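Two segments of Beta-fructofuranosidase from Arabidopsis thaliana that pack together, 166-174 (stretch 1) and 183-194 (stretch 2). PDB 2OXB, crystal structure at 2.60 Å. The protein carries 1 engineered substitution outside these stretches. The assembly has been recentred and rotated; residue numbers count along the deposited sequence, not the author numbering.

Stretch 1, residues 166-174: HRRGLAITY
Stretch 2 183-194: EKSPEPLHYDDG

Residues 168-174 form an extended strand. Stretch 2 runs antiparallel beside it, pairing as strand at both ends, with an irregular segment between that still touches stretch 1. About 790 Å² is buried.

Glu183 and Lys184 are extended. Glu183 O lies 3.0 Å from Tyr174 CA, a CA-H...O contact. Lys184 pairs with Tyr174 as a non-hydrogen-bonded bridge, CA-CA 4.5 Å. Lys184 CA (chi1 t) sits 3.8 Å from the Tyr174 ring centroid (chi1 -86°), its C-H over the electron-rich face. Ser185 N donates to Thr173 O at 2.9 Å. Ser185 CB points toward stretch 1, 3.5 Å from Thr173 CG2 (chi1 t).

Pro186 and Glu187 point away. From Lys184 to Tyr191 stretch 2 advances seven residues against four in stretch 1, so it carries extra chain. Glu187 O reaches Thr173 CG2 at 3.3 Å. Pro188 CB (phi/psi -66/147) meets Leu170 CB at 4.0 Å, an apolar contact. Leu189 turns at -51/-41; Leu189 N donates to Ala171 O at 3.3 Å. His190 is extended, -159/-173; His190 O lies 3.6 Å from Leu170 CB.

Tyr191 (chi1 p) pairs with Leu170, Tyr191 CB to Leu170 CB 3.5 Å. The flat Arg168 cation (chi1-chi3 t) stacks on the Tyr191 pi face, planes at 18°, Arg168 CZ 4.3 Å from the Tyr191 ring centroid, off-centre. Asp192 N donates to Gly169 O at 3.0 Å; Gly169 N returns a weak bond to Asp192 O at 3.2 Å. Opposite charges join Asp193 OD1 to Arg168 NH1 at 2.9 Å, a salt bridge. Gly194, 109/-68, ends beside Arg167.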

ATOM      1  N   HIS A 166     -15.956  -0.112 -22.272  1.00 33.25           N
ATOM      2  CA  HIS A 166     -16.579  -1.438 -22.364  1.00 33.80           C
ATOM      3  C   HIS A 166     -15.669  -2.536 -21.771  1.00 34.00           C
ATOM      4  O   HIS A 166     -15.218  -3.448 -22.471  1.00 35.98           O
ATOM      5  CB  HIS A 166     -16.911  -1.758 -23.837  1.00 30.70           C
ATOM      6  CG  HIS A 166     -17.922  -0.835 -24.457  1.00 29.75           C
ATOM      7  ND1 HIS A 166     -19.231  -0.757 -24.025  1.00 29.97           N
ATOM      8  CD2 HIS A 166     -17.821   0.031 -25.495  1.00 29.13           C
ATOM      9  CE1 HIS A 166     -19.890   0.116 -24.770  1.00 27.96           C
ATOM     10  NE2 HIS A 166     -19.058   0.609 -25.669  1.00 27.80           N
ATOM     11  N   ARG A 167     -15.406  -2.443 -20.473  1.00 33.70           N
ATOM     12  CA  ARG A 167     -14.544  -3.403 -19.787  1.00 33.52           C
ATOM     13  C   ARG A 167     -13.067  -3.264 -20.121  1.00 31.30           C
ATOM     14  O   ARG A 167     -12.214  -3.908 -19.498  1.00 29.20           O
ATOM     15  CB  ARG A 167     -15.023  -4.843 -20.041  1.00 33.60           C
ATOM     16  CG  ARG A 167     -16.206  -5.185 -19.158  1.00 35.83           C
ATOM     17  CD  ARG A 167     -17.042  -6.326 -19.671  1.00 38.01           C
ATOM     18  NE  ARG A 167     -18.280  -6.436 -18.902  1.00 39.54           N
ATOM     19  CZ  ARG A 167     -19.259  -5.529 -18.902  1.00 41.38           C
ATOM     20  NH1 ARG A 167     -19.166  -4.426 -19.638  1.00 43.26           N
ATOM     21  NH2 ARG A 167     -20.340  -5.726 -18.162  1.00 42.08           N
ATOM     22  N   ARG A 168     -12.761  -2.400 -21.081  1.00 29.86           N
ATOM     23  CA  ARG A 168     -11.370  -2.188 -21.481  1.00 29.32           C
ATOM     24  C   ARG A 168     -10.690  -1.134 -20.594  1.00 28.32           C
ATOM     25  O   ARG A 168     -10.787   0.067 -20.851  1.00 29.88           O
ATOM     26  CB  ARG A 168     -11.296  -1.754 -22.955  1.00 29.34           C
ATOM     27  CG  ARG A 168      -9.885  -1.818 -23.592  1.00 27.93           C
ATOM     28  CD  ARG A 168      -9.773  -0.844 -24.777  1.00 25.37           C
ATOM     29  NE  ARG A 168      -8.710  -1.140 -25.754  1.00 21.57           N
ATOM     30  CZ  ARG A 168      -8.663  -2.233 -26.514  1.00 18.45           C
ATOM     31  NH1 ARG A 168      -9.604  -3.168 -26.425  1.00 19.82           N
ATOM     32  NH2 ARG A 168      -7.693  -2.381 -27.388  1.00 15.31           N
ATOM     33  N   GLY A 169      -9.998  -1.593 -19.554  1.00 27.14           N
ATOM     34  CA  GLY A 169      -9.303  -0.684 -18.654  1.00 25.41           C
ATOM     35  C   GLY A 169      -8.117   0.019 -19.311  1.00 25.41           C
ATOM     36  O   GLY A 169      -7.362  -0.572 -20.088  1.00 24.38           O
ATOM     37  N   LEU A 170      -7.940   1.294 -19.005  1.00 24.57           N
ATOM     38  CA  LEU A 170      -6.834   2.028 -19.594  1.00 25.22           C
ATOM     39  C   LEU A 170      -6.461   3.263 -18.779  1.00 23.28           C
ATOM     40  O   LEU A 170      -7.004   3.489 -17.694  1.00 20.49           O
ATOM     41  CB  LEU A 170      -7.174   2.406 -21.052  1.00 26.46           C
ATOM     42  CG  LEU A 170      -8.631   2.747 -21.396  1.00 29.83           C
ATOM     43  CD1 LEU A 170      -9.139   3.825 -20.463  1.00 31.81           C
ATOM     44  CD2 LEU A 170      -8.730   3.236 -22.841  1.00 32.13           C
ATOM     45  N   ALA A 171      -5.518   4.039 -19.312  1.00 22.21           N
ATOM     46  CA  ALA A 171      -5.030   5.265 -18.688  1.00 20.96           C
ATOM     47  C   ALA A 171      -4.975   6.352 -19.750  1.00 20.87           C
ATOM     48  O   ALA A 171      -4.030   6.404 -20.528  1.00 22.04           O
ATOM     49  CB  ALA A 171      -3.634   5.031 -18.113  1.00 19.78           C
ATOM     50  N   ILE A 172      -5.977   7.217 -19.793  1.00 23.06           N
ATOM     51  CA  ILE A 172      -5.992   8.268 -20.802  1.00 25.84           C
ATOM     52  C   ILE A 172      -4.988   9.357 -20.500  1.00 27.89           C
ATOM     53  O   ILE A 172      -4.980   9.920 -19.409  1.00 30.72           O
ATOM     54  CB  ILE A 172      -7.374   8.918 -20.911  1.00 27.08           C
ATOM     55  CG1 ILE A 172      -8.401   7.862 -21.333  1.00 25.90           C
ATOM     56  CG2 ILE A 172      -7.321  10.092 -21.901  1.00 24.88           C
ATOM     57  CD1 ILE A 172      -9.815   8.366 -21.345  1.00 25.83           C
ATOM     58  N   THR A 173      -4.143   9.678 -21.465  1.00 28.95           N
ATOM     59  CA  THR A 173      -3.157  10.711 -21.221  1.00 29.13           C
ATOM     60  C   THR A 173      -3.472  12.021 -21.923  1.00 30.20           C
ATOM     61  O   THR A 173      -4.108  12.045 -22.973  1.00 31.24           O
ATOM     62  CB  THR A 173      -1.755  10.225 -21.622  1.00 29.21           C
ATOM     63  OG1 THR A 173      -0.868  11.343 -21.710  1.00 30.52           O
ATOM     64  CG2 THR A 173      -1.801   9.487 -22.940  1.00 28.41           C
ATOM     65  N   TYR A 174      -3.046  13.118 -21.313  1.00 30.72           N
ATOM     66  CA  TYR A 174      -3.260  14.447 -21.870  1.00 30.05           C
ATOM     67  C   TYR A 174      -1.931  15.174 -21.874  1.00 31.01           C
ATOM     68  O   TYR A 174      -1.303  15.319 -20.829  1.00 30.91           O
ATOM     69  CB  TYR A 174      -4.226  15.275 -21.014  1.00 28.51           C
ATOM     70  CG  TYR A 174      -5.696  15.102 -21.295  1.00 25.14           C
ATOM     71  CD1 TYR A 174      -6.378  13.974 -20.852  1.00 25.32           C
ATOM     72  CD2 TYR A 174      -6.412  16.090 -21.975  1.00 23.79           C
ATOM     73  CE1 TYR A 174      -7.741  13.823 -21.073  1.00 25.83           C
ATOM     74  CE2 TYR A 174      -7.776  15.955 -22.211  1.00 25.83           C
ATOM     75  CZ  TYR A 174      -8.439  14.813 -21.755  1.00 26.87           C
ATOM     76  OH  TYR A 174      -9.792  14.644 -21.991  1.00 28.02           O
ATOM     77  N   GLU A 183      -4.071  18.843 -24.198  1.00 49.02           N
ATOM     78  CA  GLU A 183      -4.519  18.141 -25.386  1.00 50.04           C
ATOM     79  C   GLU A 183      -4.726  16.676 -25.025  1.00 49.64           C
ATOM     80  O   GLU A 183      -3.889  16.063 -24.355  1.00 48.78           O
ATOM     81  CB  GLU A 183      -3.473  18.274 -26.505  1.00 51.67           C
ATOM     82  CG  GLU A 183      -3.865  17.606 -27.827  1.00 53.10           C
ATOM     83  CD  GLU A 183      -4.894  18.399 -28.630  1.00 53.89           C
ATOM     84  OE1 GLU A 183      -5.699  17.759 -29.343  1.00 53.11           O
ATOM     85  OE2 GLU A 183      -4.887  19.652 -28.567  1.00 53.65           O
ATOM     86  N   LYS A 184      -5.856  16.130 -25.466  1.00 49.34           N
ATOM     87  CA  LYS A 184      -6.207  14.738 -25.204  1.00 48.78           C
ATOM     88  C   LYS A 184      -5.462  13.821 -26.170  1.00 47.96           C
ATOM     89  O   LYS A 184      -5.787  13.749 -27.355  1.00 48.48           O
ATOM     90  CB  LYS A 184      -7.724  14.555 -25.350  1.00 48.84           C
ATOM     91  CG  LYS A 184      -8.253  13.179 -24.980  1.00 49.25           C
ATOM     92  CD  LYS A 184      -8.080  12.169 -26.108  1.00 50.99           C
ATOM     93  CE  LYS A 184      -8.666  10.823 -25.722  1.00 50.72           C
ATOM     94  NZ  LYS A 184      -8.544   9.830 -26.818  1.00 53.14           N
ATOM     95  N   SER A 185      -4.458  13.128 -25.648  1.00 46.30           N
ATOM     96  CA  SER A 185      -3.652  12.213 -26.438  1.00 44.61           C
ATOM     97  C   SER A 185      -4.517  11.062 -26.977  1.00 44.64           C
ATOM     98  O   SER A 185      -5.195  10.372 -26.207  1.00 44.48           O
ATOM     99  CB  SER A 185      -2.517  11.671 -25.570  1.00 43.80           C
ATOM    100  OG  SER A 185      -1.384  11.320 -26.347  1.00 43.26           O
ATOM    101  N   PRO A 186      -4.496  10.842 -28.314  1.00 44.49           N
ATOM    102  CA  PRO A 186      -5.247   9.803 -29.037  1.00 43.53           C
ATOM    103  C   PRO A 186      -4.849   8.342 -28.774  1.00 42.55           C
ATOM    104  O   PRO A 186      -5.252   7.447 -29.517  1.00 42.71           O
ATOM    105  CB  PRO A 186      -5.044  10.197 -30.498  1.00 43.33           C
ATOM    106  CG  PRO A 186      -3.658  10.755 -30.483  1.00 43.56           C
ATOM    107  CD  PRO A 186      -3.687  11.635 -29.263  1.00 43.54           C
ATOM    108  N   GLU A 187      -4.065   8.102 -27.725  1.00 41.82           N
ATOM    109  CA  GLU A 187      -3.632   6.747 -27.359  1.00 41.26           C
ATOM    110  C   GLU A 187      -3.234   6.651 -25.868  1.00 39.53           C
ATOM    111  O   GLU A 187      -2.379   7.399 -25.394  1.00 40.49           O
ATOM    112  CB  GLU A 187      -2.452   6.297 -28.255  1.00 42.79           C
ATOM    113  CG  GLU A 187      -1.770   4.974 -27.819  1.00 42.71           C
ATOM    114  CD  GLU A 187      -0.573   4.559 -28.692  1.00 43.47           C
ATOM    115  OE1 GLU A 187       0.324   5.401 -28.950  1.00 42.20           O
ATOM    116  OE2 GLU A 187      -0.519   3.370 -29.099  1.00 42.14           O
ATOM    117  N   PRO A 188      -3.848   5.719 -25.114  1.00 37.98           N
ATOM    118  CA  PRO A 188      -3.535   5.551 -23.688  1.00 36.84           C
ATOM    119  C   PRO A 188      -2.110   5.068 -23.478  1.00 35.52           C
ATOM    120  O   PRO A 188      -1.580   4.321 -24.292  1.00 36.63           O
ATOM    121  CB  PRO A 188      -4.558   4.516 -23.241  1.00 36.89           C
ATOM    122  CG  PRO A 188      -4.696   3.659 -24.464  1.00 36.90           C
ATOM    123  CD  PRO A 188      -4.802   4.687 -25.562  1.00 36.88           C
ATOM    124  N   LEU A 189      -1.487   5.480 -22.387  1.00 34.18           N
ATOM    125  CA  LEU A 189      -0.131   5.036 -22.140  1.00 33.30           C
ATOM    126  C   LEU A 189      -0.121   3.522 -22.284  1.00 32.83           C
ATOM    127  O   LEU A 189       0.806   2.944 -22.855  1.00 35.04           O
ATOM    128  CB  LEU A 189       0.312   5.418 -20.735  1.00 32.39           C
ATOM    129  CG  LEU A 189       1.755   5.031 -20.437  1.00 31.24           C
ATOM    130  CD1 LEU A 189       2.682   6.224 -20.652  1.00 32.40           C
ATOM    131  CD2 LEU A 189       1.835   4.547 -19.022  1.00 32.43           C
ATOM    132  N   HIS A 190      -1.166   2.892 -21.753  1.00 31.73           N
ATOM    133  CA  HIS A 190      -1.327   1.441 -21.821  1.00 31.05           C
ATOM    134  C   HIS A 190      -2.799   1.095 -21.606  1.00 30.72           C
ATOM    135  O   HIS A 190      -3.641   1.985 -21.546  1.00 29.78           O
ATOM    136  CB  HIS A 190      -0.468   0.739 -20.760  1.00 30.33           C
ATOM    137  CG  HIS A 190      -0.320  -0.735 -20.988  1.00 30.46           C
ATOM    138  ND1 HIS A 190       0.379  -1.256 -22.056  1.00 28.69           N
ATOM    139  CD2 HIS A 190      -0.845  -1.794 -20.330  1.00 28.77           C
ATOM    140  CE1 HIS A 190       0.268  -2.573 -22.050  1.00 28.80           C
ATOM    141  NE2 HIS A 190      -0.470  -2.924 -21.015  1.00 27.63           N
ATOM    142  N   TYR A 191      -3.100  -0.195 -21.497  1.00 31.34           N
ATOM    143  CA  TYR A 191      -4.464  -0.665 -21.286  1.00 32.25           C
ATOM    144  C   TYR A 191      -4.418  -2.188 -21.191  1.00 32.99           C
ATOM    145  O   TYR A 191      -3.413  -2.806 -21.534  1.00 34.92           O
ATOM    146  CB  TYR A 191      -5.363  -0.245 -22.460  1.00 33.10           C
ATOM    147  CG  TYR A 191      -5.068  -0.971 -23.762  1.00 36.67           C
ATOM    148  CD1 TYR A 191      -5.609  -2.234 -24.024  1.00 37.22           C
ATOM    149  CD2 TYR A 191      -4.191  -0.426 -24.704  1.00 38.25           C
ATOM    150  CE1 TYR A 191      -5.278  -2.936 -25.186  1.00 39.03           C
ATOM    151  CE2 TYR A 191      -3.857  -1.121 -25.864  1.00 38.79           C
ATOM    152  CZ  TYR A 191      -4.401  -2.372 -26.097  1.00 39.22           C
ATOM    153  OH  TYR A 191      -4.053  -3.063 -27.234  1.00 41.78           O
ATOM    154  N   ASP A 192      -5.508  -2.785 -20.731  1.00 32.80           N
ATOM    155  CA  ASP A 192      -5.602  -4.234 -20.603  1.00 33.10           C
ATOM    156  C   ASP A 192      -7.071  -4.649 -20.771  1.00 33.28           C
ATOM    157  O   ASP A 192      -7.960  -4.002 -20.224  1.00 33.33           O
ATOM    158  CB  ASP A 192      -5.070  -4.680 -19.228  1.00 33.17           C
ATOM    159  CG  ASP A 192      -3.541  -4.758 -19.172  1.00 32.30           C
ATOM    160  OD1 ASP A 192      -2.865  -3.725 -19.312  1.00 29.97           O
ATOM    161  OD2 ASP A 192      -3.017  -5.873 -18.982  1.00 33.31           O
ATOM    162  N   ASP A 193      -7.326  -5.704 -21.544  1.00 34.35           N
ATOM    163  CA  ASP A 193      -8.699  -6.178 -21.759  1.00 35.13           C
ATOM    164  C   ASP A 193      -9.088  -7.214 -20.714  1.00 35.08           C
ATOM    165  O   ASP A 193      -8.268  -8.036 -20.311  1.00 35.36           O
ATOM    166  CB  ASP A 193      -8.861  -6.774 -23.168  1.00 36.53           C
ATOM    167  CG  ASP A 193      -9.608  -5.844 -24.119  1.00 35.98           C
ATOM    168  OD1 ASP A 193      -9.273  -5.832 -25.323  1.00 35.52           O
ATOM    169  OD2 ASP A 193     -10.526  -5.134 -23.662  1.00 36.36           O
ATOM    170  N   GLY A 194     -10.346  -7.170 -20.287  1.00 36.22           N
ATOM    171  CA  GLY A 194     -10.824  -8.089 -19.274  1.00 36.15           C
ATOM    172  C   GLY A 194     -11.039  -7.306 -17.995  1.00 37.14           C
ATOM    173  O   GLY A 194     -12.172  -7.134 -17.561  1.00 38.39           O
TER